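Local coordinates for protein cellulose 1,4-beta-cellobiosidase (Clostridium thermocellum, PDB 3ZQX) that probably binds cellulose through this family 3b carbohydrate-binding module, which belongs to a cellulosomal cellobiohydrolase, at residues A[40-45]-A[99-104]; A[21-26]-A[79-84]. The protein carries 1 engineered substitution. All coordinates share one frame; numbering follows the deposited sequence.

Interaction 1: residues A[40-45]-A[99-104]; sequences LRYYFT and FVIRYA. With CA (calcium ion), chain B.
Phe-99 turns the edge of its ring toward the face of Tyr-42 in an edge-to-face stack, the planes at 56° and the centroids 5.1 Å apart. The touching edge is the CE2-CZ side of Phe-99: CE2 sits over the middle of the tyrosine ring, and CZ comes to 3.8 Å from Tyr-42 CE2. With chi1 at 73°, Phe-99 holds CG between its backbone N and carbonyl carbon, while Tyr-42 has CG anti to its backbone N (chi1 175°). The two side chains cross at about a right angle.

The aliphatic packing belongs to Ile-101, both of whose branches reach Phe-44. Its CD1 lies 3.9 Å from Phe-44 CE1 and also reaches Tyr-42 CD1, so this methyl bridges both rings; CG2 packs at 3.8 Å against Phe-44 CZ.

At the end of 40-45, Thr-45 binds the calcium ion twice, through O at 2.4 Å and OG1 at 2.6 Å. Water 2 is a further ligand, and Glu-47, Asp-110, Asn-113 and Asp-114 complete the site. Water 1 sits in the ring plane of Tyr-103, 2.6 Å from its OH, and donates a weak hydrogen bond to Thr-45 O.

Strands 38-43 and 97-103 belong to the two facing sheets of a beta-sandwich; Ile-19 of strand 15-27 packs on Tyr-42, Phe-44 and Phe-99, and Phe-54 of strand 52-55 also touches Phe-99.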
ATOM      1  N   LEU A  40       2.135   1.231   6.193  1.00  7.45           N
ATOM      2  CA  LEU A  40       2.297   0.490   4.943  1.00  7.28           C
ATOM      3  C   LEU A  40       2.871   1.416   3.872  1.00  7.01           C
ATOM      4  O   LEU A  40       2.474   2.581   3.788  1.00  7.25           O
ATOM      5  CB  LEU A  40       0.935  -0.057   4.492  1.00  7.81           C
ATOM      6  CG  LEU A  40       0.846  -0.784   3.143  1.00  8.61           C
ATOM      7  CD1 LEU A  40      -0.285  -1.811   3.137  1.00  9.89           C
ATOM      8  CD2 LEU A  40       0.687   0.186   1.987  1.00  8.51           C
ATOM      9  N   ARG A  41       3.801   0.910   3.055  1.00  6.76           N
ATOM     10  CA  ARG A  41       4.315   1.701   1.933  1.00  6.94           C
ATOM     11  C   ARG A  41       4.300   0.932   0.620  1.00  6.63           C
ATOM     12  O   ARG A  41       4.745  -0.220   0.545  1.00  7.62           O
ATOM     13  CB  ARG A  41       5.727   2.225   2.218  1.00  7.69           C
ATOM     14  CG  ARG A  41       5.750   3.208   3.369  1.00  8.08           C
ATOM     15  CD  ARG A  41       7.146   3.719   3.695  1.00  7.44           C
ATOM     16  NE  ARG A  41       7.037   4.714   4.762  1.00  8.03           N
ATOM     17  CZ  ARG A  41       8.062   5.229   5.431  1.00  8.70           C
ATOM     18  NH1 ARG A  41       9.295   4.831   5.173  1.00  9.92           N
ATOM     19  NH2 ARG A  41       7.839   6.137   6.375  1.00  9.50           N
ATOM     20  N   TYR A  42       3.761   1.599  -0.401  1.00  6.91           N
ATOM     21  CA  TYR A  42       3.753   1.131  -1.782  1.00  7.12           C
ATOM     22  C   TYR A  42       4.636   2.075  -2.589  1.00  7.04           C
ATOM     23  O   TYR A  42       4.359   3.273  -2.675  1.00  6.94           O
ATOM     24  CB  TYR A  42       2.311   1.137  -2.331  1.00  7.61           C
ATOM     25  CG  TYR A  42       2.202   0.773  -3.805  1.00  7.21           C
ATOM     26  CD1 TYR A  42       2.368   1.730  -4.795  1.00  8.12           C
ATOM     27  CD2 TYR A  42       1.938  -0.537  -4.200  1.00  7.63           C
ATOM     28  CE1 TYR A  42       2.277   1.395  -6.139  1.00  7.96           C
ATOM     29  CE2 TYR A  42       1.854  -0.882  -5.535  1.00  7.80           C
ATOM     30  CZ  TYR A  42       2.019   0.082  -6.506  1.00  7.81           C
ATOM     31  OH  TYR A  42       1.930  -0.296  -7.828  1.00  8.35           O
ATOM     32  N   TYR A  43       5.711   1.529  -3.149  1.00  7.22           N
ATOM     33  CA  TYR A  43       6.771   2.323  -3.768  1.00  7.70           C
ATOM     34  C   TYR A  43       6.523   2.549  -5.246  1.00  6.94           C
ATOM     35  O   TYR A  43       6.296   1.602  -6.000  1.00  7.67           O
ATOM     36  CB  TYR A  43       8.128   1.636  -3.547  1.00  8.12           C
ATOM     37  CG  TYR A  43       8.443   1.494  -2.078  1.00  7.85           C
ATOM     38  CD1 TYR A  43       9.028   2.537  -1.378  1.00  8.35           C
ATOM     39  CD2 TYR A  43       8.089   0.343  -1.372  1.00  7.98           C
ATOM     40  CE1 TYR A  43       9.285   2.434  -0.019  1.00  8.32           C
ATOM     41  CE2 TYR A  43       8.340   0.226  -0.014  1.00  8.35           C
ATOM     42  CZ  TYR A  43       8.940   1.270   0.656  1.00  8.05           C
ATOM     43  OH  TYR A  43       9.169   1.138   2.004  1.00  8.56           O
ATOM     44  N   PHE A  44       6.547   3.816  -5.655  1.00  7.47           N
ATOM     45  CA  PHE A  44       6.387   4.161  -7.051  1.00  7.69           C
ATOM     46  C   PHE A  44       7.093   5.469  -7.315  1.00  7.38           C
ATOM     47  O   PHE A  44       7.220   6.307  -6.418  1.00  7.98           O
ATOM     48  CB  PHE A  44       4.894   4.248  -7.431  1.00  8.26           C
ATOM     49  CG  PHE A  44       4.181   5.477  -6.914  1.00  8.01           C
ATOM     50  CD1 PHE A  44       3.719   5.554  -5.609  1.00  7.52           C
ATOM     51  CD2 PHE A  44       3.955   6.554  -7.760  1.00  8.67           C
ATOM     52  CE1 PHE A  44       3.049   6.682  -5.156  1.00  7.76           C
ATOM     53  CE2 PHE A  44       3.289   7.695  -7.315  1.00  8.54           C
ATOM     54  CZ  PHE A  44       2.819   7.748  -6.010  1.00  8.42           C
ATOM     55  N   THR A  45       7.534   5.645  -8.552  1.00  8.38           N
ATOM     56  CA  THR A  45       8.195   6.873  -8.955  1.00  9.33           C
ATOM     57  C   THR A  45       7.173   7.827  -9.544  1.00  8.50           C
ATOM     58  O   THR A  45       6.370   7.447 -10.405  1.00  9.36           O
ATOM     59  CB  THR A  45       9.281   6.600  -9.997  1.00  9.43           C
ATOM     60  OG1 THR A  45       8.735   5.770 -11.024  1.00  9.85           O
ATOM     61  CG2 THR A  45      10.486   5.908  -9.362  1.00 10.55           C
ATOM     62  N   PHE A  99      -7.070   0.374  -3.524  1.00  9.83           N
ATOM     63  CA  PHE A  99      -6.338   1.620  -3.660  1.00  9.59           C
ATOM     64  C   PHE A  99      -6.255   2.090  -5.086  1.00  8.66           C
ATOM     65  O   PHE A  99      -6.071   1.289  -6.013  1.00  9.50           O
ATOM     66  CB  PHE A  99      -4.934   1.558  -3.015  1.00 10.67           C
ATOM     67  CG  PHE A  99      -3.909   0.735  -3.766  1.00  9.07           C
ATOM     68  CD1 PHE A  99      -3.857  -0.647  -3.633  1.00  9.42           C
ATOM     69  CD2 PHE A  99      -2.948   1.364  -4.554  1.00 11.04           C
ATOM     70  CE1 PHE A  99      -2.895  -1.384  -4.304  1.00 12.47           C
ATOM     71  CE2 PHE A  99      -1.978   0.631  -5.213  1.00 13.02           C
ATOM     72  CZ  PHE A  99      -1.952  -0.741  -5.090  1.00 12.49           C
ATOM     73  N   VAL A 100      -6.396   3.406  -5.233  1.00  8.63           N
ATOM     74  CA  VAL A 100      -6.113   4.126  -6.460  1.00  8.34           C
ATOM     75  C   VAL A 100      -5.179   5.275  -6.105  1.00  8.44           C
ATOM     76  O   VAL A 100      -5.381   5.958  -5.083  1.00  9.09           O
ATOM     77  CB  VAL A 100      -7.405   4.692  -7.073  1.00 10.32           C
ATOM     78  CG1 VAL A 100      -7.102   5.799  -8.080  1.00 10.73           C
ATOM     79  CG2 VAL A 100      -8.216   3.575  -7.717  1.00 12.05           C
ATOM     80  N   ILE A 101      -4.153   5.474  -6.931  1.00  8.14           N
ATOM     81  CA  ILE A 101      -3.303   6.654  -6.831  1.00  8.76           C
ATOM     82  C   ILE A 101      -3.411   7.402  -8.146  1.00  8.27           C
ATOM     83  O   ILE A 101      -3.160   6.839  -9.224  1.00  8.61           O
ATOM     84  CB  ILE A 101      -1.821   6.295  -6.594  1.00  8.29           C
ATOM     85  CG1 ILE A 101      -1.651   5.449  -5.332  1.00  9.22           C
ATOM     86  CG2 ILE A 101      -0.971   7.563  -6.523  1.00  9.79           C
ATOM     87  CD1 ILE A 101      -0.335   4.711  -5.277  1.00  9.35           C
ATOM     88  N   ARG A 102      -3.812   8.663  -8.077  1.00  8.92           N
ATOM     89  CA  ARG A 102      -3.979   9.469  -9.275  1.00  9.65           C
ATOM     90  C   ARG A 102      -3.469  10.874  -9.030  1.00  9.33           C
ATOM     91  O   ARG A 102      -3.130  11.227  -7.905  1.00 10.01           O
ATOM     92  CB  ARG A 102      -5.435   9.484  -9.722  1.00 12.03           C
ATOM     93  CG  ARG A 102      -6.394  10.127  -8.769  1.00 13.73           C
ATOM     94  CD  ARG A 102      -7.770   9.891  -9.373  1.00 23.94           C
ATOM     95  NE  ARG A 102      -8.873  10.355  -8.550  1.00 28.38           N
ATOM     96  CZ  ARG A 102     -10.006   9.681  -8.370  1.00 20.66           C
ATOM     97  NH1 ARG A 102     -10.196   8.492  -8.941  1.00 20.07           N
ATOM     98  NH2 ARG A 102     -10.950  10.198  -7.607  1.00 23.60           N
ATOM     99  N   TYR A 103      -3.365  11.655 -10.093  1.00 10.02           N
ATOM    100  CA  TYR A 103      -3.025  13.065  -9.987  1.00 10.34           C
ATOM    101  C   TYR A 103      -4.264  13.953 -10.011  1.00 10.73           C
ATOM    102  O   TYR A 103      -5.242  13.650 -10.697  1.00 12.17           O
ATOM    103  CB  TYR A 103      -2.122  13.462 -11.142  1.00 10.59           C
ATOM    104  CG  TYR A 103      -0.726  12.902 -11.063  1.00 10.11           C
ATOM    105  CD1 TYR A 103       0.231  13.511 -10.275  1.00 11.20           C
ATOM    106  CD2 TYR A 103      -0.362  11.767 -11.779  1.00 10.26           C
ATOM    107  CE1 TYR A 103       1.517  13.017 -10.200  1.00 10.59           C
ATOM    108  CE2 TYR A 103       0.924  11.262 -11.713  1.00 10.76           C
ATOM    109  CZ  TYR A 103       1.859  11.889 -10.920  1.00 10.28           C
ATOM    110  OH  TYR A 103       3.152  11.427 -10.833  1.00 11.73           O
ATOM    111  N   ALA A 104      -4.221  15.064  -9.276  1.00 11.65           N
ATOM    112  CA  ALA A 104      -5.314  16.032  -9.302  1.00 14.33           C
ATOM    113  C   ALA A 104      -5.629  16.504 -10.717  1.00 14.26           C
ATOM    114  O   ALA A 104      -6.778  16.801 -11.031  1.00 16.62           O
ATOM    115  CB  ALA A 104      -4.989  17.224  -8.414  1.00 15.16           C
TER
HETATM  116 CA    CA B1146       6.439   5.826 -12.196  1.00  8.84          CA
HETATM  117  O   HOH W   1       3.581   8.984 -11.721  1.00 11.77           O
HETATM  118  O   HOH W   2       4.010   5.727 -11.537  1.00  9.60           O

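Interaction 2: residues A[21-26]-A[79-84]; sequences GKFNIV and LQLEFK
The Phe-23 ring presents its CD2-CE2 side to strand 79-83: Leu-79 CD2 lies at its edge, near the ring plane and 4.5 Å from CE2, while Leu-81 CD1, in the one of its two conformers described here, approaches obliquely, 4.0 Å from the same carbon. Phe-23 also stacks with Phe-99 of the neighbouring strand. Phe-83, the other flat group, is met obliquely by the CD1 methyl of Ile-25. This is the interior of a beta-sandwich, the fold of family 3 carbohydrate-binding modules; the axes of 21-26 and 79-83 pass 12.0 Å apart at closest approach, their N-to-C directions 45° apart. Side chains alone span that gap.

Phe-23 and Ile-25 point inward on one side, Leu-79, Leu-81 and Phe-83 on the other, all of them buried. Lys-22 and Asn-24 lie on the other face of their strand, Lys-22 in a salt bridge with Glu-96 and the buried Asn-24 bonded through ND2 to Gln-6 and Gln-93. On the second strand Gln-80 and Glu-82 face out, joined by a weak hydrogen bond from Gln-80 NE2 to Glu-82 OE1.

Ile-25 and Phe-83 come at each other from opposite directions. The isoleucine chain is extended beyond CG1 (chi2 170°), which carries CD1 across the interface to 3.7 Å from Phe-83 CZ.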
ATOM      1  N   GLY A  21      -4.987  -1.257  -7.354  1.00  8.84           N
ATOM      2  CA  GLY A  21      -4.826  -2.616  -6.894  1.00  9.54           C
ATOM      3  C   GLY A  21      -5.512  -2.775  -5.561  1.00  9.04           C
ATOM      4  O   GLY A  21      -6.390  -1.978  -5.212  1.00  9.14           O
ATOM      5  N   LYS A  22      -5.159  -3.834  -4.843  1.00  8.41           N
ATOM      6  CA  LYS A  22      -5.668  -4.036  -3.499  1.00  8.93           C
ATOM      7  C   LYS A  22      -4.560  -4.522  -2.597  1.00  8.30           C
ATOM      8  O   LYS A  22      -3.643  -5.216  -3.041  1.00  9.20           O
ATOM      9  CB  LYS A  22      -6.805  -5.064  -3.474  1.00  9.09           C
ATOM     10  CG  LYS A  22      -7.941  -4.794  -4.451  1.00 10.50           C
ATOM     11  CD  LYS A  22      -9.086  -5.781  -4.270  1.00 11.22           C
ATOM     12  CE  LYS A  22     -10.196  -5.521  -5.273  1.00 13.46           C
ATOM     13  NZ  LYS A  22     -11.386  -6.377  -4.998  1.00 14.25           N
ATOM     14  N   PHE A  23      -4.681  -4.172  -1.318  1.00  8.42           N
ATOM     15  CA  PHE A  23      -3.839  -4.720  -0.262  1.00  8.88           C
ATOM     16  C   PHE A  23      -4.700  -5.531   0.700  1.00  8.84           C
ATOM     17  O   PHE A  23      -5.920  -5.383   0.742  1.00  9.48           O
ATOM     18  CB  PHE A  23      -3.170  -3.625   0.584  1.00  9.03           C
ATOM     19  CG  PHE A  23      -2.424  -2.587  -0.204  1.00  8.69           C
ATOM     20  CD1 PHE A  23      -1.375  -2.935  -1.036  1.00  9.84           C
ATOM     21  CD2 PHE A  23      -2.749  -1.246  -0.080  1.00  9.29           C
ATOM     22  CE1 PHE A  23      -0.681  -1.959  -1.749  1.00 10.33           C
ATOM     23  CE2 PHE A  23      -2.064  -0.272  -0.785  1.00  9.96           C
ATOM     24  CZ  PHE A  23      -1.028  -0.632  -1.617  1.00 10.28           C
ATOM     25  N   ASN A  24      -4.062  -6.420   1.450  1.00  8.95           N
ATOM     26  CA  ASN A  24      -4.698  -7.063   2.587  1.00  9.47           C
ATOM     27  C   ASN A  24      -3.626  -7.199   3.647  1.00  9.38           C
ATOM     28  O   ASN A  24      -2.581  -7.785   3.367  1.00 10.91           O
ATOM     29  CB  ASN A  24      -5.225  -8.437   2.159  1.00 10.12           C
ATOM     30  CG  ASN A  24      -5.915  -9.187   3.274  1.00 10.78           C
ATOM     31  OD1 ASN A  24      -6.495  -8.586   4.184  1.00 12.33           O
ATOM     32  ND2 ASN A  24      -5.854 -10.517   3.212  1.00 12.48           N
ATOM     33  N   ILE A  25      -3.873  -6.696   4.855  1.00  8.80           N
ATOM     34  CA  ILE A  25      -2.907  -6.837   5.935  1.00  9.08           C
ATOM     35  C   ILE A  25      -3.363  -7.971   6.835  1.00  9.10           C
ATOM     36  O   ILE A  25      -4.466  -7.939   7.371  1.00 10.04           O
ATOM     37  CB  ILE A  25      -2.743  -5.538   6.744  1.00  9.00           C
ATOM     38  CG1 ILE A  25      -2.197  -4.426   5.841  1.00 10.13           C
ATOM     39  CG2 ILE A  25      -1.820  -5.776   7.938  1.00 10.45           C
ATOM     40  CD1 ILE A  25      -2.216  -3.058   6.482  1.00 11.89           C
ATOM     41  N   VAL A  26      -2.509  -8.981   6.980  1.00  8.82           N
ATOM     42  CA  VAL A  26      -2.857 -10.192   7.717  1.00  8.94           C
ATOM     43  C   VAL A  26      -1.973 -10.288   8.946  1.00  8.87           C
ATOM     44  O   VAL A  26      -0.753 -10.179   8.835  1.00  9.74           O
ATOM     45  CB  VAL A  26      -2.654 -11.444   6.838  1.00 10.60           C
ATOM     46  CG1 VAL A  26      -3.055 -12.690   7.602  1.00 12.58           C
ATOM     47  CG2 VAL A  26      -3.455 -11.331   5.540  1.00 11.62           C
ATOM     48  N   LEU A  79       3.560   5.867  -1.786  1.00  6.93           N
ATOM     49  CA  LEU A  79       2.328   6.033  -1.033  1.00  7.02           C
ATOM     50  C   LEU A  79       2.522   5.404   0.341  1.00  6.52           C
ATOM     51  O   LEU A  79       2.988   4.266   0.450  1.00  7.44           O
ATOM     52  CB  LEU A  79       1.188   5.269  -1.718  1.00  7.36           C
ATOM     53  CG  LEU A  79      -0.083   5.067  -0.886  1.00  7.67           C
ATOM     54  CD1 LEU A  79      -0.837   6.376  -0.682  1.00  9.04           C
ATOM     55  CD2 LEU A  79      -0.977   4.003  -1.509  1.00  9.16           C
ATOM     56  N   GLN A  80       2.136   6.135   1.385  1.00  6.98           N
ATOM     57  CA  GLN A  80       2.102   5.617   2.736  1.00  6.91           C
ATOM     58  C   GLN A  80       0.658   5.544   3.212  1.00  7.06           C
ATOM     59  O   GLN A  80      -0.124   6.484   3.037  1.00  8.18           O
ATOM     60  CB  GLN A  80       2.898   6.533   3.672  1.00  7.63           C
ATOM     61  CG  GLN A  80       2.777   6.170   5.140  1.00  8.42           C
ATOM     62  CD  GLN A  80       3.890   6.789   5.952  1.00  8.17           C
ATOM     63  OE1 GLN A  80       5.056   6.523   5.701  1.00  8.63           O
ATOM     64  NE2 GLN A  80       3.541   7.650   6.909  1.00  9.13           N
ATOM     65  N   LEU A  81       0.300   4.413   3.804  1.00  7.20           N
ATOM     66  CA  LEU A  81      -0.960   4.315   4.524  0.76  8.01           C
ATOM     67  C   LEU A  81      -0.704   4.142   5.995  1.00  8.42           C
ATOM     68  O   LEU A  81       0.040   3.244   6.422  1.00  9.40           O
ATOM     69  CB  LEU A  81      -1.818   3.150   4.047  0.76  9.87           C
ATOM     70  CG  LEU A  81      -2.341   3.266   2.628  0.76 10.41           C
ATOM     71  CD1 LEU A  81      -3.198   2.061   2.302  0.76 11.32           C
ATOM     72  CD2 LEU A  81      -3.125   4.568   2.450  0.76 10.97           C
ATOM     73  N   GLU A  82      -1.315   5.035   6.756  1.00  8.89           N
ATOM     74  CA  GLU A  82      -1.447   4.899   8.189  1.00  9.34           C
ATOM     75  C   GLU A  82      -2.936   4.724   8.475  1.00  8.87           C
ATOM     76  O   GLU A  82      -3.761   4.733   7.560  1.00  9.32           O
ATOM     77  CB  GLU A  82      -0.845   6.107   8.903  1.00  9.80           C
ATOM     78  CG  GLU A  82       0.673   6.089   8.840  1.00 10.63           C
ATOM     79  CD  GLU A  82       1.303   7.372   9.294  1.00 12.94           C
ATOM     80  OE1 GLU A  82       1.145   8.382   8.584  1.00 13.44           O
ATOM     81  OE2 GLU A  82       1.961   7.374  10.358  1.00 15.14           O
ATOM     82  N   PHE A  83      -3.275   4.544   9.746  1.00  8.89           N
ATOM     83  CA  PHE A  83      -4.615   4.138  10.127  1.00  8.66           C
ATOM     84  C   PHE A  83      -5.015   4.803  11.421  1.00  8.87           C
ATOM     85  O   PHE A  83      -4.187   5.118  12.264  1.00  9.87           O
ATOM     86  CB  PHE A  83      -4.671   2.617  10.341  1.00  9.26           C
ATOM     87  CG  PHE A  83      -4.202   1.832   9.147  1.00  9.66           C
ATOM     88  CD1 PHE A  83      -2.855   1.551   8.978  1.00  9.63           C
ATOM     89  CD2 PHE A  83      -5.097   1.393   8.189  1.00 10.43           C
ATOM     90  CE1 PHE A  83      -2.409   0.860   7.855  1.00 10.31           C
ATOM     91  CE2 PHE A  83      -4.661   0.694   7.068  1.00 11.42           C
ATOM     92  CZ  PHE A  83      -3.318   0.428   6.908  1.00 11.49           C
ATOM     93  N   LYS A  84      -6.316   4.992  11.581  1.00  9.78           N
ATOM     94  CA  LYS A  84      -6.889   5.340  12.874  1.00 10.16           C
ATOM     95  C   LYS A  84      -6.860   4.107  13.775  1.00  9.70           C
ATOM     96  O   LYS A  84      -6.359   3.047  13.368  1.00  9.76           O
ATOM     97  CB  LYS A  84      -8.308   5.864  12.684  1.00 11.34           C
ATOM     98  CG  LYS A  84      -8.341   7.179  11.918  1.00 12.95           C
ATOM     99  CD  LYS A  84      -9.729   7.772  11.855  1.00 16.40           C
ATOM    100  CE  LYS A  84      -9.732   9.050  11.023  1.00 21.29           C
ATOM    101  NZ  LYS A  84     -11.124   9.531  10.783  1.00 27.10           N
TER

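How the interactions relate
Both contacts lie in one sandwich interior, their centres about 11 Å apart. Strands 15-27 and 97-103 are antiparallel neighbours in one sheet, as are 38-43 and 78-83 in the other, so each interaction takes one strand from each sheet. Along the chain the order is 21-26, 40-45, 79-84, 99-104: the segments alternate and the two connections cross. The join is direct. Leu-40 O lies 2.8 Å from Leu-81 N, a backbone hydrogen bond within the sheet, and Phe-99 stacks on Phe-23. Interaction 1 has Thr-45 of the calcium site at one end, and interaction 2 lies nearer the centre of the chain.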